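Local coordinates for protein RNA-dependent RNA Polymerase (Bombyx mori cytoplasmic polyhedrosis virus, PDB 6TZ0) that synthesises RNA on an RNA template, probably making conservative plus strands after infection and complementary minus strands once cores have assembled, at residues 1176-1181 against 1204-1209; 874-879 against 1019-1024; 379-384 against 585-590. All blocks are in the same frame, centred on the assembly; numbering follows the deposited sequence.

Interaction 1: 1176-1181 against 1204-1209; sequences ALYNIF and PGLIAY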
loop_
_atom_site.group_PDB
_atom_site.type_symbol
_atom_site.label_atom_id
_atom_site.label_comp_id
_atom_site.label_asym_id
_atom_site.label_seq_id
_atom_site.Cartn_x
_atom_site.Cartn_y
_atom_site.Cartn_z
ATOM N N ALA A 1176 -5.130 26.328 -35.019
ATOM C CA ALA A 1176 -4.804 25.804 -33.699
ATOM C C ALA A 1176 -3.469 26.319 -33.183
ATOM O O ALA A 1176 -3.324 26.564 -31.982
ATOM C CB ALA A 1176 -4.782 24.281 -33.748
ATOM N N LEU A 1177 -2.514 26.492 -34.094
ATOM C CA LEU A 1177 -1.191 27.005 -33.761
ATOM C C LEU A 1177 -1.261 28.433 -33.236
ATOM O O LEU A 1177 -0.608 28.767 -32.254
ATOM C CB LEU A 1177 -0.280 26.954 -34.985
ATOM C CG LEU A 1177 1.119 27.541 -34.807
ATOM C CD1 LEU A 1177 1.947 26.674 -33.876
ATOM C CD2 LEU A 1177 1.811 27.685 -36.150
ATOM N N TYR A 1178 -2.065 29.273 -33.881
ATOM C CA TYR A 1178 -2.223 30.652 -33.435
ATOM C C TYR A 1178 -3.069 30.726 -32.170
ATOM O O TYR A 1178 -2.865 31.622 -31.341
ATOM C CB TYR A 1178 -2.859 31.495 -34.538
ATOM C CG TYR A 1178 -2.074 31.611 -35.827
ATOM C CD1 TYR A 1178 -0.711 31.350 -35.877
ATOM C CD2 TYR A 1178 -2.718 31.939 -37.015
ATOM C CE1 TYR A 1178 -0.013 31.438 -37.064
ATOM C CE2 TYR A 1178 -2.029 32.025 -38.203
ATOM C CZ TYR A 1178 -0.677 31.772 -38.221
ATOM O OH TYR A 1178 0.021 31.864 -39.399
ATOM N N ASN A 1179 -4.011 29.789 -32.005
ATOM C CA ASN A 1179 -4.763 29.701 -30.755
ATOM C C ASN A 1179 -3.856 29.348 -29.587
ATOM O O ASN A 1179 -4.023 29.874 -28.483
ATOM C CB ASN A 1179 -5.878 28.666 -30.875
ATOM C CG ASN A 1179 -7.004 29.124 -31.758
ATOM O OD1 ASN A 1179 -7.370 30.293 -31.753
ATOM N ND2 ASN A 1179 -7.582 28.197 -32.503
ATOM N N ILE A 1180 -2.886 28.463 -29.817
ATOM C CA ILE A 1180 -1.911 28.123 -28.784
ATOM C C ILE A 1180 -1.022 29.318 -28.464
ATOM O O ILE A 1180 -0.720 29.579 -27.290
ATOM C CB ILE A 1180 -1.103 26.886 -29.220
ATOM C CG1 ILE A 1180 -1.973 25.637 -29.093
ATOM C CG2 ILE A 1180 0.197 26.738 -28.457
ATOM C CD1 ILE A 1180 -1.356 24.413 -29.652
ATOM N N PHE A 1181 -0.608 30.065 -29.499
ATOM C CA PHE A 1181 0.157 31.303 -29.308
ATOM C C PHE A 1181 -0.573 32.280 -28.399
ATOM O O PHE A 1181 -0.026 32.735 -27.382
ATOM C CB PHE A 1181 0.419 31.990 -30.649
ATOM C CG PHE A 1181 1.456 31.329 -31.498
ATOM C CD1 PHE A 1181 2.226 30.285 -31.021
ATOM C CD2 PHE A 1181 1.693 31.803 -32.774
ATOM C CE1 PHE A 1181 3.184 29.706 -31.815
ATOM C CE2 PHE A 1181 2.653 31.236 -33.567
ATOM C CZ PHE A 1181 3.406 30.189 -33.082
ATOM N N PRO A 1204 7.770 37.165 -41.042
ATOM C CA PRO A 1204 7.692 36.544 -42.376
ATOM C C PRO A 1204 8.427 35.220 -42.473
ATOM O O PRO A 1204 8.053 34.369 -43.288
ATOM C CB PRO A 1204 8.317 37.608 -43.287
ATOM C CG PRO A 1204 8.124 38.880 -42.560
ATOM C CD PRO A 1204 8.270 38.546 -41.113
ATOM N N GLY A 1205 9.457 35.021 -41.652
ATOM C CA GLY A 1205 10.071 33.715 -41.537
ATOM C C GLY A 1205 9.165 32.678 -40.909
ATOM O O GLY A 1205 9.242 31.500 -41.259
ATOM N N LEU A 1206 8.283 33.096 -39.997
ATOM C CA LEU A 1206 7.305 32.167 -39.437
ATOM C C LEU A 1206 6.305 31.728 -40.498
ATOM O O LEU A 1206 5.964 30.544 -40.582
ATOM C CB LEU A 1206 6.594 32.809 -38.244
ATOM C CG LEU A 1206 5.711 32.004 -37.282
ATOM C CD1 LEU A 1206 5.786 32.658 -35.928
ATOM C CD2 LEU A 1206 4.252 31.922 -37.708
ATOM N N ILE A 1207 5.843 32.672 -41.325
ATOM C CA ILE A 1207 4.942 32.352 -42.428
ATOM C C ILE A 1207 5.636 31.448 -43.436
ATOM O O ILE A 1207 5.051 30.476 -43.931
ATOM C CB ILE A 1207 4.437 33.649 -43.087
ATOM C CG1 ILE A 1207 3.780 34.557 -42.049
ATOM C CG2 ILE A 1207 3.455 33.347 -44.196
ATOM C CD1 ILE A 1207 2.598 33.936 -41.361
ATOM N N ALA A 1208 6.910 31.734 -43.723
ATOM C CA ALA A 1208 7.679 30.927 -44.662
ATOM C C ALA A 1208 7.960 29.534 -44.119
ATOM O O ALA A 1208 8.069 28.581 -44.894
ATOM C CB ALA A 1208 8.989 31.636 -44.999
ATOM N N TYR A 1209 8.081 29.396 -42.801
ATOM C CA TYR A 1209 8.285 28.080 -42.217
ATOM C C TYR A 1209 6.993 27.281 -42.170
ATOM O O TYR A 1209 7.023 26.054 -42.303
ATOM C CB TYR A 1209 8.876 28.209 -40.813
ATOM C CG TYR A 1209 9.203 26.878 -40.185
ATOM C CD1 TYR A 1209 10.334 26.173 -40.567
ATOM C CD2 TYR A 1209 8.372 26.317 -39.224
ATOM C CE1 TYR A 1209 10.631 24.950 -40.012
ATOM C CE2 TYR A 1209 8.662 25.092 -38.660
ATOM C CZ TYR A 1209 9.794 24.417 -39.059
ATOM O OH TYR A 1209 10.090 23.199 -38.502
#
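The helical segments 1176-1181 and 1204-1209 run roughly antiparallel, their N-to-C directions differing by 143°, and their axes come no nearer than 13.9 Å, a gap bridged by Tyr1178 and Phe1181 meeting Leu1206 and Ile1207. That separation is too wide for direct helix packing. The closest pair of alpha carbons, Tyr1178 CA and Leu1206 CA, is still 11.4 Å apart; only side chains span the gap, the two aromatic ones covering most of it from the 1176-1181 side, and no hydrogen bond crosses it.

Leu1206 carries the largest share. With CG anti to its backbone N (chi1 -168°), its isobutyl fork extends toward the opposite helix and divides between two aromatic rings. Leu1206 CD2 lies at the edge of the Tyr1178 ring, near the ring plane and 4.3 Å from Tyr1178 CE1, whereas Leu1206 CD1 approaches Phe1181 CE2 obliquely at 4.2 Å. A further touch comes from Ile1207, whose CD1 comes to 3.8 Å from Tyr1178 OH, the two side chains crossing at about a right angle. That hydroxyl is hydrogen-bonded to the carbonyl O of Tyr1168, which satisfies it within this buried setting and fixes where the ring ends.

The rings are further held by edge-to-face partners, Tyr1139 for Phe1181 and Tyr1169 for Tyr1178. Strand 1196-1202 contributes Leu1202, touched by both Tyr1178 and Ile1207. The geometry is that of an aromatic-aliphatic core filling the space between two helices joined in sequence through a strand, within the C-terminal region of the polymerase.

Interaction 2: 874-879 against 1019-1024; sequences LLYDVS and LHLYEF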
loop_
_atom_site.group_PDB
_atom_site.type_symbol
_atom_site.label_atom_id
_atom_site.label_comp_id
_atom_site.label_asym_id
_atom_site.label_seq_id
_atom_site.Cartn_x
_atom_site.Cartn_y
_atom_site.Cartn_z
ATOM N N LEU A 874 12.140 32.975 -24.320
ATOM C CA LEU A 874 12.716 34.068 -23.542
ATOM C C LEU A 874 14.034 34.549 -24.138
ATOM O O LEU A 874 14.366 35.735 -24.024
ATOM C CB LEU A 874 12.909 33.627 -22.093
ATOM C CG LEU A 874 13.329 34.695 -21.084
ATOM C CD1 LEU A 874 12.239 35.740 -20.947
ATOM C CD2 LEU A 874 13.660 34.070 -19.747
ATOM N N LEU A 875 14.772 33.651 -24.804
ATOM C CA LEU A 875 15.999 34.026 -25.502
ATOM C C LEU A 875 15.732 35.038 -26.603
ATOM O O LEU A 875 16.558 35.921 -26.855
ATOM C CB LEU A 875 16.655 32.792 -26.117
ATOM C CG LEU A 875 17.125 31.631 -25.250
ATOM C CD1 LEU A 875 17.594 30.496 -26.146
ATOM C CD2 LEU A 875 18.227 32.068 -24.317
ATOM N N TYR A 876 14.586 34.926 -27.263
ATOM C CA TYR A 876 14.207 35.838 -28.327
ATOM C C TYR A 876 13.472 37.056 -27.801
ATOM O O TYR A 876 13.560 38.130 -28.405
ATOM C CB TYR A 876 13.341 35.094 -29.340
ATOM C CG TYR A 876 14.091 34.015 -30.073
ATOM C CD1 TYR A 876 14.828 34.312 -31.208
ATOM C CD2 TYR A 876 14.088 32.706 -29.615
ATOM C CE1 TYR A 876 15.521 33.332 -31.883
ATOM C CE2 TYR A 876 14.784 31.720 -30.279
ATOM C CZ TYR A 876 15.498 32.042 -31.412
ATOM O OH TYR A 876 16.197 31.074 -32.085
ATOM N N ASP A 877 12.760 36.909 -26.684
ATOM C CA ASP A 877 12.089 38.041 -26.058
ATOM C C ASP A 877 13.098 39.034 -25.494
ATOM O O ASP A 877 12.877 40.247 -25.555
ATOM C CB ASP A 877 11.150 37.537 -24.959
ATOM C CG ASP A 877 10.142 38.579 -24.516
ATOM O OD1 ASP A 877 10.094 39.676 -25.108
ATOM O OD2 ASP A 877 9.393 38.303 -23.556
ATOM N N VAL A 878 14.219 38.541 -24.955
ATOM C CA VAL A 878 15.278 39.445 -24.506
ATOM C C VAL A 878 15.943 40.133 -25.701
ATOM O O VAL A 878 16.341 41.303 -25.617
ATOM C CB VAL A 878 16.275 38.664 -23.621
ATOM C CG1 VAL A 878 17.489 39.488 -23.255
ATOM C CG2 VAL A 878 15.597 38.240 -22.343
ATOM N N SER A 879 15.974 39.471 -26.857
ATOM C CA SER A 879 16.586 39.999 -28.070
ATOM C C SER A 879 15.700 40.998 -28.831
ATOM O O SER A 879 15.995 41.254 -30.005
ATOM C CB SER A 879 16.971 38.849 -29.002
ATOM O OG SER A 879 17.932 38.008 -28.396
ATOM N N LEU A 1019 9.149 29.720 -35.073
ATOM C CA LEU A 1019 7.799 29.781 -34.534
ATOM C C LEU A 1019 7.711 30.571 -33.238
ATOM O O LEU A 1019 6.602 30.890 -32.808
ATOM C CB LEU A 1019 7.259 28.372 -34.296
ATOM C CG LEU A 1019 7.003 27.510 -35.530
ATOM C CD1 LEU A 1019 6.534 26.129 -35.130
ATOM C CD2 LEU A 1019 5.993 28.176 -36.446
ATOM N N HIS A 1020 8.835 30.890 -32.597
ATOM C CA HIS A 1020 8.774 31.743 -31.421
ATOM C C HIS A 1020 8.579 33.210 -31.767
ATOM O O HIS A 1020 8.277 34.000 -30.872
ATOM C CB HIS A 1020 10.040 31.612 -30.571
ATOM C CG HIS A 1020 10.269 30.239 -30.024
ATOM N ND1 HIS A 1020 11.123 29.339 -30.619
ATOM C CD2 HIS A 1020 9.731 29.598 -28.961
ATOM C CE1 HIS A 1020 11.121 28.211 -29.934
ATOM N NE2 HIS A 1020 10.283 28.340 -28.923
ATOM N N LEU A 1021 8.714 33.590 -33.036
ATOM C CA LEU A 1021 8.748 35.001 -33.413
ATOM C C LEU A 1021 7.329 35.510 -33.669
ATOM O O LEU A 1021 6.863 35.635 -34.800
ATOM C CB LEU A 1021 9.646 35.199 -34.625
ATOM C CG LEU A 1021 11.075 34.706 -34.414
ATOM C CD1 LEU A 1021 11.937 34.952 -35.630
ATOM C CD2 LEU A 1021 11.670 35.356 -33.207
ATOM N N TYR A 1022 6.640 35.810 -32.573
ATOM C CA TYR A 1022 5.294 36.351 -32.625
ATOM C C TYR A 1022 5.087 37.288 -31.448
ATOM O O TYR A 1022 5.612 37.061 -30.358
ATOM C CB TYR A 1022 4.238 35.235 -32.634
ATOM C CG TYR A 1022 4.205 34.333 -31.423
ATOM C CD1 TYR A 1022 4.986 33.195 -31.363
ATOM C CD2 TYR A 1022 3.355 34.595 -30.364
ATOM C CE1 TYR A 1022 4.950 32.364 -30.267
ATOM C CE2 TYR A 1022 3.314 33.777 -29.266
ATOM C CZ TYR A 1022 4.106 32.662 -29.226
ATOM O OH TYR A 1022 4.051 31.848 -28.125
ATOM N N GLU A 1023 4.313 38.347 -31.673
ATOM C CA GLU A 1023 4.037 39.328 -30.635
ATOM C C GLU A 1023 2.580 39.756 -30.664
ATOM O O GLU A 1023 1.815 39.405 -31.562
ATOM C CB GLU A 1023 4.953 40.549 -30.742
ATOM C CG GLU A 1023 6.268 40.340 -30.041
ATOM C CD GLU A 1023 6.079 40.262 -28.534
ATOM O OE1 GLU A 1023 5.205 40.985 -28.008
ATOM O OE2 GLU A 1023 6.776 39.466 -27.875
ATOM N N PHE A 1024 2.213 40.533 -29.649
ATOM C CA PHE A 1024 0.831 40.892 -29.371
ATOM C C PHE A 1024 0.775 42.366 -29.022
ATOM O O PHE A 1024 1.404 42.798 -28.053
ATOM C CB PHE A 1024 0.268 40.051 -28.223
ATOM C CG PHE A 1024 0.057 38.619 -28.577
ATOM C CD1 PHE A 1024 -1.115 38.209 -29.182
ATOM C CD2 PHE A 1024 1.050 37.686 -28.347
ATOM C CE1 PHE A 1024 -1.305 36.889 -29.519
ATOM C CE2 PHE A 1024 0.867 36.368 -28.688
ATOM C CZ PHE A 1024 -0.308 35.969 -29.274
#
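Tyr876, in the last turn of the helix, meets His1020 and Leu1021 to form the close-packed part of this contact, and Tyr876 CA and His1020 CA, 7.5 Å apart, mark its register. Tyr876 CG is anti to the carbonyl carbon (chi1 -66°), which lays the ring beside both partners. Leu1021 CD2 lies 3.9 Å from Tyr876 CD1 and approaches the ring obliquely. On the histidine side, His1020 CB is 4.3 Å from Tyr876 CD2. The Tyr876 and His1020 rings are almost parallel, with planes at 9°, but their centroids are 5.9 Å apart, so they are slid past one another and overlap little. Both rings are tied to Asp1017: Tyr876 OH bonds to its carboxylate and His1020 ND1 to its carbonyl O.

Away from the rings the contact loosens. Asp877 OD1 and Glu1023 OE2 stand 4.3 Å apart without a bond, two like charges on the side where Glu1023 is partly exposed. Arg852 makes a salt bridge to Asp877 OD1, which probably offsets part of the repulsion; Arg873 adds a long, weak ion pair with Glu1023.

The chain turns at Leu1021, inside the close-packed part, before it reaches Glu1023. Tyr1022 N bonds to His1020 O at 3.0 Å, closing an inverse gamma turn centred on Leu1021. Here a short helix packs against the inverse gamma turn that leads into strand 1022-1027, the edge strand of a small mixed sheet.

Interaction 3: 379-384 against 585-590; sequences ESLKQK and KNMEVF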
loop_
_atom_site.group_PDB
_atom_site.type_symbol
_atom_site.label_atom_id
_atom_site.label_comp_id
_atom_site.label_asym_id
_atom_site.label_seq_id
_atom_site.Cartn_x
_atom_site.Cartn_y
_atom_site.Cartn_z
ATOM N N GLU A 379 -13.885 -26.406 7.170
ATOM C CA GLU A 379 -13.679 -25.032 6.749
ATOM C C GLU A 379 -14.806 -24.602 5.817
ATOM O O GLU A 379 -15.324 -25.397 5.033
ATOM C CB GLU A 379 -12.328 -24.907 6.053
ATOM C CG GLU A 379 -11.166 -25.253 6.961
ATOM C CD GLU A 379 -9.851 -25.337 6.222
ATOM O OE1 GLU A 379 -9.851 -25.254 4.978
ATOM O OE2 GLU A 379 -8.807 -25.496 6.888
ATOM N N SER A 380 -15.184 -23.331 5.906
ATOM C CA SER A 380 -16.409 -22.861 5.275
ATOM C C SER A 380 -16.232 -22.650 3.779
ATOM O O SER A 380 -15.256 -22.041 3.334
ATOM C CB SER A 380 -16.868 -21.562 5.930
ATOM O OG SER A 380 -18.033 -21.062 5.308
ATOM N N LEU A 381 -17.195 -23.150 3.011
ATOM C CA LEU A 381 -17.312 -22.907 1.583
ATOM C C LEU A 381 -18.521 -22.063 1.214
ATOM O O LEU A 381 -18.516 -21.431 0.160
ATOM C CB LEU A 381 -17.384 -24.237 0.827
ATOM C CG LEU A 381 -16.105 -25.052 0.692
ATOM C CD1 LEU A 381 -16.403 -26.419 0.210
ATOM C CD2 LEU A 381 -15.225 -24.397 -0.318
ATOM N N LYS A 382 -19.538 -22.020 2.069
ATOM C CA LYS A 382 -20.760 -21.284 1.803
ATOM C C LYS A 382 -21.396 -20.927 3.134
ATOM O O LYS A 382 -21.484 -21.768 4.026
ATOM C CB LYS A 382 -21.722 -22.112 0.958
ATOM C CG LYS A 382 -22.920 -21.372 0.448
ATOM C CD LYS A 382 -23.793 -22.313 -0.338
ATOM C CE LYS A 382 -23.106 -22.745 -1.617
ATOM N NZ LYS A 382 -22.953 -21.610 -2.564
ATOM N N GLN A 383 -21.856 -19.687 3.257
ATOM C CA GLN A 383 -22.325 -19.199 4.543
ATOM C C GLN A 383 -23.286 -18.037 4.343
ATOM O O GLN A 383 -23.301 -17.392 3.293
ATOM C CB GLN A 383 -21.140 -18.818 5.426
ATOM C CG GLN A 383 -20.183 -17.890 4.743
ATOM C CD GLN A 383 -18.943 -17.654 5.552
ATOM O OE1 GLN A 383 -18.799 -18.184 6.646
ATOM N NE2 GLN A 383 -18.032 -16.856 5.020
ATOM N N LYS A 384 -24.093 -17.785 5.368
ATOM C CA LYS A 384 -25.204 -16.853 5.269
ATOM C C LYS A 384 -25.521 -16.345 6.665
ATOM O O LYS A 384 -25.376 -17.077 7.643
ATOM C CB LYS A 384 -26.421 -17.544 4.641
ATOM C CG LYS A 384 -27.564 -16.637 4.248
ATOM C CD LYS A 384 -28.654 -17.433 3.574
ATOM C CE LYS A 384 -29.704 -16.530 2.965
ATOM N NZ LYS A 384 -30.468 -15.780 3.987
ATOM N N LYS A 585 -12.368 -29.605 -9.624
ATOM C CA LYS A 585 -12.497 -31.033 -9.381
ATOM C C LYS A 585 -13.659 -31.290 -8.439
ATOM O O LYS A 585 -14.151 -30.383 -7.768
ATOM C CB LYS A 585 -11.214 -31.622 -8.796
ATOM C CG LYS A 585 -10.833 -31.136 -7.418
ATOM C CD LYS A 585 -9.578 -31.857 -6.981
ATOM C CE LYS A 585 -9.198 -31.543 -5.554
ATOM N NZ LYS A 585 -8.720 -30.160 -5.385
ATOM N N ASN A 586 -14.095 -32.546 -8.404
ATOM C CA ASN A 586 -15.072 -32.979 -7.418
ATOM C C ASN A 586 -14.405 -33.141 -6.064
ATOM O O ASN A 586 -13.276 -33.621 -5.955
ATOM C CB ASN A 586 -15.724 -34.298 -7.821
ATOM C CG ASN A 586 -16.635 -34.159 -9.008
ATOM O OD1 ASN A 586 -17.352 -33.176 -9.142
ATOM N ND2 ASN A 586 -16.615 -35.152 -9.881
ATOM N N MET A 587 -15.132 -32.765 -5.022
ATOM C CA MET A 587 -14.542 -32.558 -3.711
ATOM C C MET A 587 -15.528 -33.031 -2.659
ATOM O O MET A 587 -16.717 -32.723 -2.752
ATOM C CB MET A 587 -14.205 -31.075 -3.551
ATOM C CG MET A 587 -13.534 -30.641 -2.279
ATOM S SD MET A 587 -13.153 -28.888 -2.451
ATOM C CE MET A 587 -12.623 -28.469 -0.802
ATOM N N GLU A 588 -15.049 -33.808 -1.692
ATOM C CA GLU A 588 -15.904 -34.264 -0.605
ATOM C C GLU A 588 -16.233 -33.092 0.306
ATOM O O GLU A 588 -15.371 -32.267 0.613
ATOM C CB GLU A 588 -15.216 -35.379 0.178
ATOM C CG GLU A 588 -16.074 -36.016 1.242
ATOM C CD GLU A 588 -15.346 -37.101 1.994
ATOM O OE1 GLU A 588 -14.169 -37.359 1.671
ATOM O OE2 GLU A 588 -15.944 -37.690 2.920
ATOM N N VAL A 589 -17.489 -33.005 0.737
ATOM C CA VAL A 589 -17.994 -31.758 1.287
ATOM C C VAL A 589 -19.076 -32.070 2.314
ATOM O O VAL A 589 -19.704 -33.128 2.273
ATOM C CB VAL A 589 -18.496 -30.865 0.124
ATOM C CG1 VAL A 589 -19.865 -31.273 -0.375
ATOM C CG2 VAL A 589 -18.457 -29.443 0.470
ATOM N N PHE A 590 -19.265 -31.161 3.265
ATOM C CA PHE A 590 -20.322 -31.282 4.257
ATOM C C PHE A 590 -21.392 -30.227 4.030
ATOM O O PHE A 590 -21.126 -29.155 3.484
ATOM C CB PHE A 590 -19.797 -31.146 5.684
ATOM C CG PHE A 590 -18.954 -32.291 6.130
ATOM C CD1 PHE A 590 -19.512 -33.537 6.320
ATOM C CD2 PHE A 590 -17.615 -32.114 6.414
ATOM C CE1 PHE A 590 -18.749 -34.594 6.742
ATOM C CE2 PHE A 590 -16.844 -33.167 6.847
ATOM C CZ PHE A 590 -17.411 -34.409 7.004
#
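Leu381 against Val589 and Met587 is an apolar contact between strands that are not sheet neighbours. In the four-stranded antiparallel sheet of the central polymerase region, strand 370-375 lies between 380-384 and 585-591 and is antiparallel to both. The spacing supports this: Leu381 CA and Val589 CA, the nearest alpha carbons, are 8.9 Å apart, too far for direct backbone pairing, and no hydrogen bond links the two segments.

Leu381 makes every touch on its side. Its terminal carbon CD1 is anti to CA (chi2 168°), which extends the side chain toward strand 585-591. There Leu381 CD1 lies 3.7 Å from Val589 CG2, the two side chains crossing obliquely. Val589 offers the CG2 branch, the one anti to its backbone N. Met587, two residues earlier on the same strand, adds a looser contact: its chain is fully extended and brings CE to 4.4 Å from Leu381 CD1.

The intervening strand takes part too. Met373 is hydrogen-bonded through its backbone to Leu381 and packs against Val589. At Leu381 the chain turns a corner, and Leu381 O accepts a hydrogen bond from Trp606 NE1. On strand 585-591, Glu588 and Phe590 pack on Trp187 and Ala302 of the neighbouring Viral structural protein 4 chain, so this sheet forms part of the boundary between the two proteins.

Leu381 and Lys382 both face Met373, the signature of a classic beta bulge. The contact thus rests on a bulged outer strand of an antiparallel sheet, whose leucine reaches across one neighbour to the next strand.

How the interactions relate
Interactions 1 and 2 form one continuous core in the C-terminal region, with centres 12 Å apart. Segment 1019-1024 joins them: the Phe1181 ring stacks on Tyr1022, with Phe1181 CD1 3.5 Å from Tyr1022 CE1, and Leu1206 CD1 packs at 3.4 Å from Leu1021 O. Strand 1022-1027 also pairs antiparallel with strand 1196-1202, which precedes helix 1204-1211. Interaction 3 is separate, in the central polymerase region, its nearest atoms about 56 Å from interaction 1 and about 63 Å from interaction 2. All three lie away from the magnesium-binding aspartates Asp547, Asp680 and Asp681, and only interaction 3 is touched by another protein chain.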